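Local coordinates for protein BRIC1 (Synthetic construct, PDB 6FF6) that serves as a computationally designed, all-helical corrugated repeat protein of novel fold, with no natural biochemical role assigned to it, at residues M157-A160 and I161-A165; T183-L186 and M187-L191; I205-L208 and F209-T212. One frame throughout, in Å; residues are numbered along the deposited sequence.

Contact 1: residues M157-A160 and I161-A165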
loop_
_atom_site.group_PDB
_atom_site.type_symbol
_atom_site.label_atom_id
_atom_site.label_comp_id
_atom_site.label_asym_id
_atom_site.label_seq_id
_atom_site.Cartn_x
_atom_site.Cartn_y
_atom_site.Cartn_z
ATOM N N MET A 157 -9.918 -30.038 0.107
ATOM C CA MET A 157 -10.973 -29.131 0.582
ATOM C C MET A 157 -10.661 -28.676 2.008
ATOM O O MET A 157 -10.976 -27.540 2.376
ATOM C CB MET A 157 -12.344 -29.811 0.571
ATOM C CG MET A 157 -12.955 -29.931 -0.788
ATOM S SD MET A 157 -14.694 -30.372 -0.599
ATOM C CE MET A 157 -14.684 -31.986 -1.368
ATOM N N LEU A 158 -10.057 -29.580 2.811
ATOM C CA LEU A 158 -9.654 -29.279 4.180
ATOM C C LEU A 158 -8.504 -28.295 4.157
ATOM O O LEU A 158 -8.445 -27.405 5.007
ATOM C CB LEU A 158 -9.297 -30.546 4.976
ATOM C CG LEU A 158 -10.473 -31.458 5.383
ATOM C CD1 LEU A 158 -9.974 -32.745 5.980
ATOM C CD2 LEU A 158 -11.438 -30.764 6.350
ATOM N N ASN A 159 -7.632 -28.406 3.154
ATOM C CA ASN A 159 -6.555 -27.452 2.979
ATOM C C ASN A 159 -7.152 -26.062 2.613
ATOM O O ASN A 159 -6.659 -25.050 3.116
ATOM C CB ASN A 159 -5.586 -27.929 1.914
ATOM C CG ASN A 159 -4.347 -27.081 1.820
ATOM O OD1 ASN A 159 -3.474 -27.127 2.689
ATOM N ND2 ASN A 159 -4.244 -26.283 0.760
ATOM N N ALA A 160 -8.233 -26.025 1.784
ATOM C CA ALA A 160 -8.928 -24.795 1.381
ATOM C C ALA A 160 -9.626 -24.078 2.567
ATOM O O ALA A 160 -9.487 -22.856 2.726
ATOM C CB ALA A 160 -9.936 -25.110 0.293
ATOM N N ILE A 161 -10.376 -24.836 3.392
ATOM C CA ILE A 161 -11.079 -24.278 4.539
ATOM C C ILE A 161 -10.017 -23.730 5.459
ATOM O O ILE A 161 -10.165 -22.605 5.942
ATOM C CB ILE A 161 -12.001 -25.305 5.247
ATOM C CG1 ILE A 161 -13.067 -25.874 4.281
ATOM C CG2 ILE A 161 -12.681 -24.684 6.482
ATOM C CD1 ILE A 161 -13.587 -27.273 4.643
ATOM N N PHE A 162 -8.911 -24.492 5.641
ATOM C CA PHE A 162 -7.782 -24.095 6.482
ATOM C C PHE A 162 -7.207 -22.755 6.067
ATOM O O PHE A 162 -7.039 -21.882 6.916
ATOM C CB PHE A 162 -6.670 -25.159 6.475
ATOM C CG PHE A 162 -5.380 -24.735 7.152
ATOM C CD1 PHE A 162 -5.231 -24.839 8.530
ATOM C CD2 PHE A 162 -4.315 -24.231 6.407
ATOM C CE1 PHE A 162 -4.042 -24.447 9.150
ATOM C CE2 PHE A 162 -3.130 -23.834 7.029
ATOM C CZ PHE A 162 -3.001 -23.945 8.396
ATOM N N ARG A 163 -6.871 -22.606 4.779
ATOM C CA ARG A 163 -6.273 -21.381 4.262
ATOM C C ARG A 163 -7.211 -20.188 4.350
ATOM O O ARG A 163 -6.745 -19.099 4.690
ATOM C CB ARG A 163 -5.723 -21.574 2.838
ATOM C CG ARG A 163 -4.558 -22.570 2.705
ATOM C CD ARG A 163 -3.320 -22.208 3.514
ATOM N NE ARG A 163 -2.546 -21.128 2.908
ATOM C CZ ARG A 163 -1.267 -20.891 3.182
ATOM N NH1 ARG A 163 -0.611 -21.656 4.047
ATOM N NH2 ARG A 163 -0.629 -19.890 2.586
ATOM N N ALA A 164 -8.530 -20.394 4.091
ATOM C CA ALA A 164 -9.537 -19.329 4.208
ATOM C C ALA A 164 -9.586 -18.840 5.682
ATOM O O ALA A 164 -9.565 -17.638 5.941
ATOM C CB ALA A 164 -10.900 -19.829 3.761
ATOM N N ALA A 165 -9.551 -19.775 6.636
ATOM C CA ALA A 165 -9.504 -19.432 8.052
ATOM C C ALA A 165 -8.195 -18.713 8.369
ATOM O O ALA A 165 -8.217 -17.714 9.095
ATOM C CB ALA A 165 -9.630 -20.687 8.906
#

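Contact 2: residues T183-L186 and M187-L191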
loop_
_atom_site.group_PDB
_atom_site.type_symbol
_atom_site.label_atom_id
_atom_site.label_comp_id
_atom_site.label_asym_id
_atom_site.label_seq_id
_atom_site.Cartn_x
_atom_site.Cartn_y
_atom_site.Cartn_z
ATOM N N THR A 183 -11.176 -16.695 17.553
ATOM C CA THR A 183 -12.188 -17.644 17.107
ATOM C C THR A 183 -11.688 -18.417 15.912
ATOM O O THR A 183 -11.757 -19.643 15.911
ATOM C CB THR A 183 -13.523 -16.947 16.826
ATOM O OG1 THR A 183 -13.921 -16.239 17.988
ATOM C CG2 THR A 183 -14.625 -17.929 16.465
ATOM N N THR A 184 -11.195 -17.696 14.889
ATOM C CA THR A 184 -10.638 -18.267 13.667
ATOM C C THR A 184 -9.390 -19.095 13.956
ATOM O O THR A 184 -9.239 -20.153 13.365
ATOM C CB THR A 184 -10.346 -17.187 12.653
ATOM O OG1 THR A 184 -9.653 -16.125 13.285
ATOM C CG2 THR A 184 -11.573 -16.656 11.985
ATOM N N HIS A 185 -8.517 -18.643 14.879
ATOM C CA HIS A 185 -7.301 -19.382 15.227
ATOM C C HIS A 185 -7.603 -20.745 15.815
ATOM O O HIS A 185 -6.959 -21.726 15.436
ATOM C CB HIS A 185 -6.398 -18.614 16.194
ATOM C CG HIS A 185 -4.951 -19.023 16.109
ATOM N ND1 HIS A 185 -4.511 -19.987 15.201
ATOM C CD2 HIS A 185 -3.874 -18.523 16.759
ATOM C CE1 HIS A 185 -3.196 -20.055 15.352
ATOM N NE2 HIS A 185 -2.765 -19.195 16.278
ATOM N N LEU A 186 -8.571 -20.810 16.747
ATOM C CA LEU A 186 -8.971 -22.064 17.363
ATOM C C LEU A 186 -9.518 -23.046 16.342
ATOM O O LEU A 186 -9.194 -24.230 16.419
ATOM C CB LEU A 186 -9.975 -21.832 18.477
ATOM C CG LEU A 186 -9.411 -21.237 19.750
ATOM C CD1 LEU A 186 -10.507 -20.834 20.672
ATOM C CD2 LEU A 186 -8.491 -22.210 20.464
ATOM N N MET A 187 -10.318 -22.558 15.374
ATOM C CA MET A 187 -10.867 -23.399 14.322
ATOM C C MET A 187 -9.724 -23.833 13.385
ATOM O O MET A 187 -9.679 -24.992 12.977
ATOM C CB MET A 187 -11.965 -22.646 13.567
ATOM C CG MET A 187 -12.636 -23.444 12.488
ATOM S SD MET A 187 -13.959 -22.451 11.776
ATOM C CE MET A 187 -14.620 -23.539 10.647
ATOM N N GLU A 188 -8.777 -22.917 13.097
ATOM C CA GLU A 188 -7.616 -23.173 12.244
ATOM C C GLU A 188 -6.781 -24.337 12.756
ATOM O O GLU A 188 -6.418 -25.203 11.968
ATOM C CB GLU A 188 -6.749 -21.915 12.125
ATOM C CG GLU A 188 -5.584 -22.053 11.167
ATOM C CD GLU A 188 -4.535 -20.968 11.256
ATOM O OE1 GLU A 188 -4.510 -20.240 12.272
ATOM O OE2 GLU A 188 -3.722 -20.852 10.315
ATOM N N ASN A 189 -6.470 -24.358 14.056
ATOM C CA ASN A 189 -5.698 -25.445 14.655
ATOM C C ASN A 189 -6.398 -26.798 14.472
ATOM O O ASN A 189 -5.735 -27.781 14.129
ATOM C CB ASN A 189 -5.397 -25.152 16.124
ATOM C CG ASN A 189 -4.348 -24.088 16.334
ATOM O OD1 ASN A 189 -3.498 -23.810 15.473
ATOM N ND2 ASN A 189 -4.376 -23.475 17.499
ATOM N N LEU A 190 -7.743 -26.822 14.638
ATOM C CA LEU A 190 -8.594 -27.997 14.423
ATOM C C LEU A 190 -8.583 -28.376 12.939
ATOM O O LEU A 190 -8.494 -29.558 12.617
ATOM C CB LEU A 190 -10.039 -27.742 14.903
ATOM C CG LEU A 190 -10.237 -27.571 16.419
ATOM C CD1 LEU A 190 -11.623 -27.065 16.739
ATOM C CD2 LEU A 190 -10.034 -28.861 17.135
ATOM N N LEU A 191 -8.613 -27.377 12.046
ATOM C CA LEU A 191 -8.557 -27.600 10.599
ATOM C C LEU A 191 -7.186 -28.137 10.163
ATOM O O LEU A 191 -7.116 -28.913 9.207
ATOM C CB LEU A 191 -8.909 -26.316 9.829
ATOM C CG LEU A 191 -10.332 -25.776 10.006
ATOM C CD1 LEU A 191 -10.438 -24.372 9.476
ATOM C CD2 LEU A 191 -11.355 -26.675 9.361
#

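Contact 3: residues I205-L208 and F209-T212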
loop_
_atom_site.group_PDB
_atom_site.type_symbol
_atom_site.label_atom_id
_atom_site.label_comp_id
_atom_site.label_asym_id
_atom_site.label_seq_id
_atom_site.Cartn_x
_atom_site.Cartn_y
_atom_site.Cartn_z
ATOM N N ILE A 205 -18.953 -32.347 14.734
ATOM C CA ILE A 205 -17.765 -31.513 14.534
ATOM C C ILE A 205 -18.000 -30.509 13.392
ATOM O O ILE A 205 -17.759 -29.314 13.572
ATOM C CB ILE A 205 -16.489 -32.387 14.321
ATOM C CG1 ILE A 205 -16.148 -33.165 15.609
ATOM C CG2 ILE A 205 -15.284 -31.549 13.826
ATOM C CD1 ILE A 205 -15.163 -34.347 15.474
ATOM N N ILE A 206 -18.511 -30.992 12.251
ATOM C CA ILE A 206 -18.824 -30.154 11.089
ATOM C C ILE A 206 -19.860 -29.077 11.446
ATOM O O ILE A 206 -19.683 -27.911 11.071
ATOM C CB ILE A 206 -19.216 -31.010 9.858
ATOM C CG1 ILE A 206 -17.990 -31.808 9.358
ATOM C CG2 ILE A 206 -19.820 -30.152 8.723
ATOM C CD1 ILE A 206 -18.327 -33.010 8.538
ATOM N N ASN A 207 -20.909 -29.454 12.191
ATOM C CA ASN A 207 -21.936 -28.513 12.646
ATOM C C ASN A 207 -21.384 -27.496 13.636
ATOM O O ASN A 207 -21.932 -26.395 13.742
ATOM C CB ASN A 207 -23.119 -29.257 13.250
ATOM C CG ASN A 207 -23.986 -29.907 12.210
ATOM O OD1 ASN A 207 -23.955 -29.542 11.023
ATOM N ND2 ASN A 207 -24.781 -30.876 12.644
ATOM N N LEU A 208 -20.318 -27.864 14.371
ATOM C CA LEU A 208 -19.687 -26.931 15.289
ATOM C C LEU A 208 -18.915 -25.909 14.470
ATOM O O LEU A 208 -18.922 -24.725 14.808
ATOM C CB LEU A 208 -18.787 -27.628 16.320
ATOM C CG LEU A 208 -18.255 -26.699 17.445
ATOM C CD1 LEU A 208 -19.393 -25.972 18.185
ATOM C CD2 LEU A 208 -17.395 -27.451 18.416
ATOM N N PHE A 209 -18.285 -26.375 13.374
ATOM C CA PHE A 209 -17.550 -25.566 12.402
ATOM C C PHE A 209 -18.494 -24.601 11.679
ATOM O O PHE A 209 -18.144 -23.432 11.499
ATOM C CB PHE A 209 -16.779 -26.459 11.424
ATOM C CG PHE A 209 -15.510 -27.098 11.953
ATOM C CD1 PHE A 209 -14.816 -26.538 13.026
ATOM C CD2 PHE A 209 -14.973 -28.225 11.345
ATOM C CE1 PHE A 209 -13.617 -27.110 13.495
ATOM C CE2 PHE A 209 -13.768 -28.789 11.805
ATOM C CZ PHE A 209 -13.100 -28.228 12.879
ATOM N N LEU A 210 -19.706 -25.060 11.329
ATOM C CA LEU A 210 -20.746 -24.228 10.713
ATOM C C LEU A 210 -21.232 -23.162 11.707
ATOM O O LEU A 210 -21.475 -22.016 11.324
ATOM C CB LEU A 210 -21.915 -25.121 10.224
ATOM C CG LEU A 210 -23.275 -24.468 9.814
ATOM C CD1 LEU A 210 -23.284 -24.046 8.347
ATOM C CD2 LEU A 210 -24.443 -25.439 10.052
ATOM N N GLU A 211 -21.352 -23.546 12.986
ATOM C CA GLU A 211 -21.794 -22.674 14.066
ATOM C C GLU A 211 -20.732 -21.609 14.292
ATOM O O GLU A 211 -21.078 -20.425 14.405
ATOM C CB GLU A 211 -22.028 -23.501 15.319
ATOM C CG GLU A 211 -23.074 -22.927 16.253
ATOM C CD GLU A 211 -23.367 -23.829 17.437
ATOM O OE1 GLU A 211 -22.409 -24.405 18.004
ATOM O OE2 GLU A 211 -24.559 -23.958 17.804
ATOM N N THR A 212 -19.433 -22.028 14.282
ATOM C CA THR A 212 -18.261 -21.137 14.365
ATOM C C THR A 212 -18.350 -20.122 13.219
ATOM O O THR A 212 -18.230 -18.925 13.493
ATOM C CB THR A 212 -16.929 -21.925 14.337
ATOM O OG1 THR A 212 -16.930 -22.910 15.361
ATOM C CG2 THR A 212 -15.728 -21.052 14.556
#

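Contact 1: residues M157-A160 and I161-A165
Ile161 lies back along its own helix, 155-174, over the carbonyl of Met157. Its CB stands 3.8 Å from Met157 O. The CG1 branch sits beside the backbone N, opposite the carbonyl carbon (chi1 -59°), which turns it toward the preceding turn and puts CG1 3.3 Å from that same Met157 O. Further out, CD1 is still 3.5 Å from Met157 O and ends 4.4 Å from Leu158 CD2, a loose apolar contact. The other branch, CG2, goes elsewhere, to Leu191 on helix 178-196. Met157 O therefore has the Ile161 side chain lying against it while it accepts the amide of Ile161, N to O 3.0 Å, with the N-H aimed at it at 161°.

Two residues on, Asn159 O is treated in a similar way: it takes the hydrogen bond from Arg163 N at 3.0 Å, and Arg163 CG lies 3.3 Å from it before the chain bends off toward its guanidinium end. The Phe162 ring, leading off from 157-160, makes a cation-pi contact with Arg195, while Met157 packs on Phe89 of the second subunit.

Chemically, every carbonyl from Met157 to Ala160 is used in the i to i+4 pattern of an alpha helix, so the apolar groups of Ile161, Ala160 and Ala164 can be buried against neighbouring helices without stranding those backbone oxygens.

Contact 2: residues T183-L186 and M187-L191
His185 and Glu188, one turn apart on helix 178-196, bring ND1 and OE1 to 2.9 Å, with the imidazole and carboxylate planes 46° apart. The carboxylate gets there on an extended chain whose CG lies opposite the backbone N (chi1 -175°). It is bonded to helix 155-174: OE1 forms a salt bridge with Lys169, and OE2 is hydrogen-bonded to ND1 of His166. Both carboxylate oxygens of this buried glutamate are thus provided for.

The amide of Asn189 covers the histidine from another direction, with ND2 over one face of the ring and OD1 3.8 Å from His185 CE1; ring and amide are inclined at 47°. With an alanine here the imidazole is gone, and Glu188 OE1 would probably lose its polar neighbour along the helix, while the Asn189 amide would be freer to turn.

Main-chain acceptors are mostly well served. Thr184 O receives Glu188 N at 2.8 Å, and His185 O receives Asn189 N at 3.0 Å. The bond from Met187 N to Thr183 O is longer, 3.3 Å, and that from Leu190 N to Leu186 O, at 3.5 Å, is weak; Leu190 CG also lies 3.5 Å from this oxygen. Both threonine hydroxyls bond to carbonyls earlier in their own helix, Thr184 OG1 to Leu180 O and Gln181 O and Thr183 OG1 to Ile179 O; Thr183 OG1 also bonds Gln219 NE2 on helix 203-224.

Within the Hpt-like helical bundle, then, Glu188 ties helix 178-196 to 155-174 and Thr183 ties it to 203-224, while Thr184 OG1 is satisfied within its own helix; the lysine nearby would be expected to keep Glu188 ionised.

Contact 3: residues I205-L208 and F209-T212
Phe209 and Ile205 lie side by side on helix 203-224, pointing the same way. The methyl CG2 of Ile205 rests 3.7 Å from Phe209 CE2. With CG held beside its own backbone N (chi1 -76°), the ring is swung back over the previous turn, and one of its faces covers Ile205 O, 3.5 Å from Phe209 CG. That oxygen also takes the Phe209 amide, N to O 3.0 Å.

Leu208 O is gripped twice by Thr212: by the backbone N at 2.8 Å and by OG1, also at 2.8 Å. The two donors come from opposite faces of the carbonyl plane, the hydroxyl standing 37° out of it. Rotation of the threonine places OG1 next to its own N (chi1 -55°), which is what allows one residue to supply both bonds. A buried hydroxyl is in this way satisfied inside the helix.

Helix 203-224 closes a four-helix bundle with helices 125-146, 155-174 and 178-196, consistent with the Hpt-like sequence of this half of the chain, and helix 231-247 packs on it as well. The Phe209 ring packs inside that bundle, against Met187 and Leu190 on one helix and Leu145 on another.

On the flank, Leu208 CD1 approaches Glu211 OE1 to 3.4 Å, an apolar methyl beside an oxygen that is itself hydrogen-bonded to Tyr236 OH. Ile205 N is held by OD1 of Asn202, the residue before the helix begins. Ile205 packs on Leu244 of helix 231-247, and Thr212 is backed by Ile237 and Leu241 of that helix.

The three contacts follow one another along the chain, each on its own helix: contact 1 on 155-174, contact 2 on 178-196 and contact 3 on 203-224. Contact 2 lies in the middle, its centre about 10 Å from that of contact 1 and about 11 Å from that of contact 3. It touches both, through Phe162 CE1 to Glu188 CG at 3.5 Å and through Met187 SD to Thr212 CG2 at 3.6 Å. Contacts 1 and 3 do not meet; their nearest atoms are about 6 Å apart. All three belong to the second Hpt-like half, so successive helices are joined there by direct side-chain packing.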